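Local coordinates for uncharacterized protein TP-0789 domain-containing protein (Desulfovibrio piger ATCC 29098, PDB 4Z48), which is of unknown function but belongs to the LolA-like family, whose namesake LolA carries lipoproteins across the periplasm, and may likewise bind a lipid-like ligand, at residues T24-Y29 with S51-K56; K59-L64 with S82-E87. All coordinates share one frame; numbering follows the deposited sequence.

Contact 1 (T24-Y29 with S51-K56); sequences TSQDSY and SKHFGK
With chi1 at -77°, H53 sets its CG anti to its own carbonyl carbon and beside the backbone N, which swings the imidazole edge onto the backbone carbonyl of Q26. Q26 has a similar first torsion and bends again at chi2, so that its amide doubles back and crosses the histidine side chain at about a right angle, NE2 of Q26 lying 3.8 Å from CB of H53. The carbonyl of Q26 is thus gripped twice by one residue: the backbone N of H53 donates to Q26 O at 2.9 Å, nearly straight (171°) and in the carbonyl plane, while ND1 of H53 adds a weak bond to the same oxygen at 3.4 Å. The CA of K52 also leans on this oxygen through a CH···O contact. Beyond it the chains become the open end of an antiparallel beta hairpin, strands 27-38 and 41-54, in which D27 faces K52 as a non-hydrogen-bonded pair and S28 faces S51 as a hydrogen-bonded one. The latter pair exchanges two backbone bonds: S51 N meets S28 O in the carbonyl plane, whereas S28 N reaches S51 O from above that plane. D27 and K52 share one face and touch only by their inner carbons, CB of D27 lying 4.0 Å from CG of K52. The lysine then runs out fully extended to L234 O and a salt bridge with D236, and the aspartate takes backbone N-H groups of V232, G233 and L234. On the other face S28 OG holds the crowded position (chi1 60°), 3.7 Å from CB of S51, and a water bonded to S28 OG links weakly to S28 O and S51 OG.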
loop_
_atom_site.group_PDB
_atom_site.type_symbol
_atom_site.label_atom_id
_atom_site.label_comp_id
_atom_site.label_asym_id
_atom_site.label_seq_id
_atom_site.Cartn_x
_atom_site.Cartn_y
_atom_site.Cartn_z
ATOM N N THR A 24 5.466 -3.779 14.173
ATOM C CA THR A 24 6.235 -4.771 14.937
ATOM C C THR A 24 5.570 -6.173 14.859
ATOM O O THR A 24 6.039 -7.130 15.479
ATOM C CB THR A 24 6.366 -4.275 16.384
ATOM O OG1 THR A 24 5.059 -4.025 16.915
ATOM C CG2 THR A 24 7.221 -3.002 16.498
ATOM N N SER A 25 4.481 -6.276 14.110
ATOM C CA SER A 25 3.694 -7.509 13.973
ATOM C C SER A 25 4.353 -8.571 13.116
ATOM O O SER A 25 5.171 -8.240 12.266
ATOM C CB SER A 25 2.320 -7.206 13.390
ATOM O OG SER A 25 2.339 -7.015 11.987
ATOM N N GLN A 26 3.916 -9.843 13.282
ATOM C CA GLN A 26 4.352 -10.981 12.465
ATOM C C GLN A 26 3.264 -11.340 11.459
ATOM O O GLN A 26 3.570 -11.872 10.398
ATOM C CB GLN A 26 4.733 -12.197 13.326
ATOM C CG GLN A 26 6.197 -12.144 13.835
ATOM C CD GLN A 26 7.236 -12.020 12.725
ATOM O OE1 GLN A 26 7.877 -10.973 12.541
ATOM N NE2 GLN A 26 7.413 -13.078 11.945
ATOM N N ASP A 27 1.994 -11.056 11.788
ATOM C CA ASP A 27 0.889 -11.294 10.862
ATOM C C ASP A 27 -0.269 -10.355 11.203
ATOM O O ASP A 27 -0.256 -9.713 12.256
ATOM C CB ASP A 27 0.458 -12.777 10.872
ATOM C CG ASP A 27 -0.360 -13.251 12.053
ATOM O OD1 ASP A 27 -1.312 -12.545 12.437
ATOM O OD2 ASP A 27 -0.135 -14.384 12.503
ATOM N N SER A 28 -1.215 -10.228 10.294
ATOM C CA SER A 28 -2.402 -9.407 10.498
ATOM C C SER A 28 -3.580 -9.858 9.640
ATOM O O SER A 28 -3.426 -10.466 8.578
ATOM C CB SER A 28 -2.112 -7.936 10.197
ATOM O OG SER A 28 -1.702 -7.755 8.856
ATOM N N TYR A 29 -4.763 -9.486 10.103
ATOM C CA TYR A 29 -6.022 -9.734 9.441
ATOM C C TYR A 29 -6.807 -8.461 9.451
ATOM O O TYR A 29 -6.778 -7.764 10.466
ATOM C CB TYR A 29 -6.779 -10.844 10.174
ATOM C CG TYR A 29 -8.217 -10.980 9.748
ATOM C CD1 TYR A 29 -8.559 -11.694 8.599
ATOM C CD2 TYR A 29 -9.239 -10.339 10.448
ATOM C CE1 TYR A 29 -9.889 -11.830 8.200
ATOM C CE2 TYR A 29 -10.575 -10.457 10.046
ATOM C CZ TYR A 29 -10.888 -11.199 8.917
ATOM O OH TYR A 29 -12.182 -11.327 8.492
ATOM N N SER A 51 -2.047 -11.175 6.067
ATOM C CA SER A 51 -0.630 -10.878 5.813
ATOM C C SER A 51 0.220 -11.586 6.818
ATOM O O SER A 51 -0.237 -11.801 7.936
ATOM C CB SER A 51 -0.340 -9.375 5.858
ATOM O OG SER A 51 -1.353 -8.625 5.212
ATOM N N LYS A 52 1.440 -11.968 6.432
ATOM C CA LYS A 52 2.361 -12.642 7.314
ATOM C C LYS A 52 3.783 -12.408 6.835
ATOM O O LYS A 52 4.036 -12.436 5.628
ATOM C CB LYS A 52 2.031 -14.146 7.400
ATOM C CG LYS A 52 2.823 -14.900 8.467
ATOM C CD LYS A 52 2.461 -16.369 8.493
ATOM C CE LYS A 52 3.293 -17.081 9.517
ATOM N NZ LYS A 52 2.862 -18.492 9.679
ATOM N N HIS A 53 4.702 -12.143 7.788
ATOM C CA HIS A 53 6.120 -11.934 7.509
ATOM C C HIS A 53 6.787 -13.256 7.224
ATOM O O HIS A 53 6.354 -14.305 7.730
ATOM C CB HIS A 53 6.810 -11.178 8.664
ATOM C CG HIS A 53 6.494 -9.718 8.626
ATOM N ND1 HIS A 53 5.293 -9.230 9.092
ATOM C CD2 HIS A 53 7.165 -8.708 8.026
ATOM C CE1 HIS A 53 5.309 -7.928 8.847
ATOM N NE2 HIS A 53 6.397 -7.574 8.179
ATOM N N PHE A 54 7.755 -13.218 6.296
ATOM C CA PHE A 54 8.528 -14.367 5.804
ATOM C C PHE A 54 9.979 -13.953 5.572
ATOM O O PHE A 54 10.284 -12.764 5.584
ATOM C CB PHE A 54 7.917 -14.909 4.482
ATOM C CG PHE A 54 6.684 -15.772 4.629
ATOM C CD1 PHE A 54 5.415 -15.202 4.663
ATOM C CD2 PHE A 54 6.787 -17.157 4.695
ATOM C CE1 PHE A 54 4.272 -15.998 4.777
ATOM C CE2 PHE A 54 5.643 -17.954 4.815
ATOM C CZ PHE A 54 4.394 -17.369 4.844
ATOM N N GLY A 55 10.842 -14.928 5.322
ATOM C CA GLY A 55 12.247 -14.684 5.022
ATOM C C GLY A 55 13.209 -14.919 6.167
ATOM O O GLY A 55 12.797 -15.065 7.323
ATOM N N LYS A 56 14.519 -14.916 5.826
ATOM C CA LYS A 56 15.661 -15.128 6.718
ATOM C C LYS A 56 15.592 -14.262 7.977
ATOM O O LYS A 56 15.898 -14.759 9.064
ATOM C CB LYS A 56 16.977 -14.858 5.971
HETATM O O HOH W 1 -4.068 -8.064 7.022
#

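Contact 2 (K59-L64 with S82-E87); sequences KDEYSL and SYRGLE
R84 lays the start of its side chain over that of K59, with CB of R84 3.7 Å from CB of K59, before bending at chi2 and chi3 to curl back along the opposite backbone. The bends bring NE of R84 to the carbonyl oxygen of K59, a weak bond at 3.1 Å, and carry NH2 of R84 to OE2 of E61 in a salt bridge of 3.3 Å. E61 reaches it with a chain extended beyond CG; carboxylate and guanidinium planes stand 74° apart, and the two ions meet through this one atom pair rather than side by side. NH1 has a weak, long ion pair with D20. The shortest bond belongs to D60, whose OD1 accepts from the backbone N of R84 at 2.7 Å, almost straight (170°), although the donor lies above the carboxylate plane. OD2 of D60 lies in the plane of the Y83 ring, 3.7 Å from CD1 of Y83 at its edge, while the hydroxyl oxygen of Y62 approaches CE1 of Y83. The phenol of Y83 bonds D91, and Y62 is stacked with both F54 and W81. The backbones of E61 and S82 form a hydrogen-bonded antiparallel pair, their side chains on the same face, and S82 turns its OG to D90. Here strand 77-82 ends and the chain leaves for a loop, which D60 catches by its backbone. Toward strand 41-54, K59 and D60 both face F54, a classic beta bulge at the start of strand 60-69, among the antiparallel strands of what is, by family, a LolA-like fold.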
loop_
_atom_site.group_PDB
_atom_site.type_symbol
_atom_site.label_atom_id
_atom_site.label_comp_id
_atom_site.label_asym_id
_atom_site.label_seq_id
_atom_site.Cartn_x
_atom_site.Cartn_y
_atom_site.Cartn_z
ATOM N N LYS A 59 11.706 -10.224 7.025
ATOM C CA LYS A 59 11.565 -8.900 6.408
ATOM C C LYS A 59 10.718 -8.952 5.119
ATOM O O LYS A 59 10.211 -7.913 4.666
ATOM C CB LYS A 59 12.939 -8.268 6.148
ATOM C CG LYS A 59 13.731 -7.960 7.432
ATOM C CD LYS A 59 13.135 -6.819 8.267
ATOM C CE LYS A 59 13.794 -6.676 9.625
ATOM N NZ LYS A 59 13.411 -7.774 10.559
ATOM N N ASP A 60 10.492 -10.150 4.591
ATOM C CA ASP A 60 9.586 -10.301 3.432
ATOM C C ASP A 60 8.152 -10.339 3.949
ATOM O O ASP A 60 7.922 -10.790 5.081
ATOM C CB ASP A 60 9.911 -11.547 2.606
ATOM C CG ASP A 60 11.317 -11.553 2.046
ATOM O OD1 ASP A 60 11.917 -10.460 1.928
ATOM O OD2 ASP A 60 11.811 -12.637 1.725
ATOM N N GLU A 61 7.210 -9.818 3.158
ATOM C CA GLU A 61 5.803 -9.763 3.565
ATOM C C GLU A 61 4.923 -10.461 2.531
ATOM O O GLU A 61 4.961 -10.077 1.349
ATOM C CB GLU A 61 5.337 -8.294 3.746
ATOM C CG GLU A 61 6.148 -7.493 4.766
ATOM C CD GLU A 61 5.798 -6.028 4.978
ATOM O OE1 GLU A 61 4.702 -5.591 4.554
ATOM O OE2 GLU A 61 6.620 -5.319 5.602
ATOM N N TYR A 62 4.162 -11.496 2.950
ATOM C CA TYR A 62 3.224 -12.156 2.020
ATOM C C TYR A 62 1.826 -11.700 2.366
ATOM O O TYR A 62 1.489 -11.597 3.550
ATOM C CB TYR A 62 3.324 -13.703 2.004
ATOM C CG TYR A 62 4.598 -14.279 1.404
ATOM C CD1 TYR A 62 5.669 -13.453 1.058
ATOM C CD2 TYR A 62 4.763 -15.653 1.253
ATOM C CE1 TYR A 62 6.859 -13.976 0.560
ATOM C CE2 TYR A 62 5.958 -16.191 0.767
ATOM C CZ TYR A 62 7.004 -15.345 0.420
ATOM O OH TYR A 62 8.179 -15.842 -0.101
ATOM N N SER A 63 1.003 -11.440 1.330
ATOM C CA SER A 63 -0.376 -11.000 1.505
ATOM C C SER A 63 -1.348 -11.789 0.620
ATOM O O SER A 63 -0.983 -12.160 -0.490
ATOM C CB SER A 63 -0.524 -9.514 1.178
ATOM O OG SER A 63 0.079 -8.671 2.141
ATOM N N LEU A 64 -2.566 -12.037 1.128
ATOM C CA LEU A 64 -3.681 -12.647 0.400
ATOM C C LEU A 64 -4.883 -11.715 0.558
ATOM O O LEU A 64 -5.319 -11.445 1.691
ATOM C CB LEU A 64 -4.009 -14.108 0.851
ATOM C CG LEU A 64 -5.127 -14.820 0.070
ATOM C CD1 LEU A 64 -4.622 -15.332 -1.306
ATOM C CD2 LEU A 64 -5.737 -15.967 0.894
ATOM N N SER A 82 6.009 -10.122 -1.448
ATOM C CA SER A 82 6.760 -8.873 -1.425
ATOM C C SER A 82 8.074 -9.100 -0.682
ATOM O O SER A 82 8.073 -9.585 0.447
ATOM C CB SER A 82 5.910 -7.760 -0.809
ATOM O OG SER A 82 6.463 -6.468 -0.981
ATOM N N TYR A 83 9.202 -8.858 -1.370
ATOM C CA TYR A 83 10.543 -9.138 -0.843
ATOM C C TYR A 83 11.335 -7.903 -0.420
ATOM O O TYR A 83 11.329 -6.875 -1.100
ATOM C CB TYR A 83 11.378 -9.888 -1.894
ATOM C CG TYR A 83 10.694 -11.102 -2.481
ATOM C CD1 TYR A 83 10.532 -12.268 -1.732
ATOM C CD2 TYR A 83 10.173 -11.073 -3.770
ATOM C CE1 TYR A 83 9.862 -13.370 -2.249
ATOM C CE2 TYR A 83 9.479 -12.164 -4.293
ATOM C CZ TYR A 83 9.346 -13.317 -3.539
ATOM O OH TYR A 83 8.726 -14.409 -4.077
ATOM N N ARG A 84 12.025 -8.015 0.707
ATOM C CA ARG A 84 12.898 -6.950 1.183
ATOM C C ARG A 84 14.134 -6.944 0.298
ATOM O O ARG A 84 14.751 -7.999 0.090
ATOM C CB ARG A 84 13.264 -7.148 2.667
ATOM C CG ARG A 84 13.746 -5.872 3.370
ATOM C CD ARG A 84 12.662 -4.807 3.508
ATOM N NE ARG A 84 11.659 -5.141 4.520
ATOM C CZ ARG A 84 10.754 -4.283 4.986
ATOM N NH1 ARG A 84 10.724 -3.032 4.542
ATOM N NH2 ARG A 84 9.877 -4.668 5.904
ATOM N N GLY A 85 14.423 -5.786 -0.288
ATOM C CA GLY A 85 15.591 -5.620 -1.149
ATOM C C GLY A 85 15.260 -5.571 -2.624
ATOM O O GLY A 85 14.133 -5.879 -3.028
ATOM N N LEU A 86 16.249 -5.219 -3.458
ATOM C CA LEU A 86 15.949 -5.098 -4.886
ATOM C C LEU A 86 16.330 -6.322 -5.732
ATOM O O LEU A 86 16.069 -6.288 -6.925
ATOM C CB LEU A 86 16.644 -3.835 -5.465
ATOM C CG LEU A 86 15.973 -2.494 -5.176
ATOM C CD1 LEU A 86 16.968 -1.354 -5.267
ATOM C CD2 LEU A 86 14.774 -2.264 -6.118
ATOM N N GLU A 87 16.953 -7.367 -5.169
ATOM C CA GLU A 87 17.436 -8.504 -5.973
ATOM C C GLU A 87 16.356 -9.254 -6.725
ATOM O O GLU A 87 16.598 -9.723 -7.837
ATOM C CB GLU A 87 18.189 -9.514 -5.110
ATOM C CG GLU A 87 19.550 -9.042 -4.683
ATOM C CD GLU A 87 19.645 -8.340 -3.341
ATOM O OE1 GLU A 87 18.664 -7.689 -2.909
ATOM O OE2 GLU A 87 20.737 -8.417 -2.738
#

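In the fold
After helix 8-20 the chain enters 24-29, runs up strand 27-38 and returns along strand 41-54, so contact 1 closes a hairpin whose intervening residues are almost all strand. A short turn leads into strand 60-69, and contact 2 closes a second loop when strand 77-82 comes back beside it. The two loops follow one another in series, neither enclosing nor crossing the other, with centres about 10 Å apart. They meet along the seam between strands 41-54 and 60-69, where F54 N lies 2.7 Å from D60 O and K52 O lies 2.8 Å from Y62 N, both probable hydrogen bonds. Together they join four successive antiparallel strands at one end.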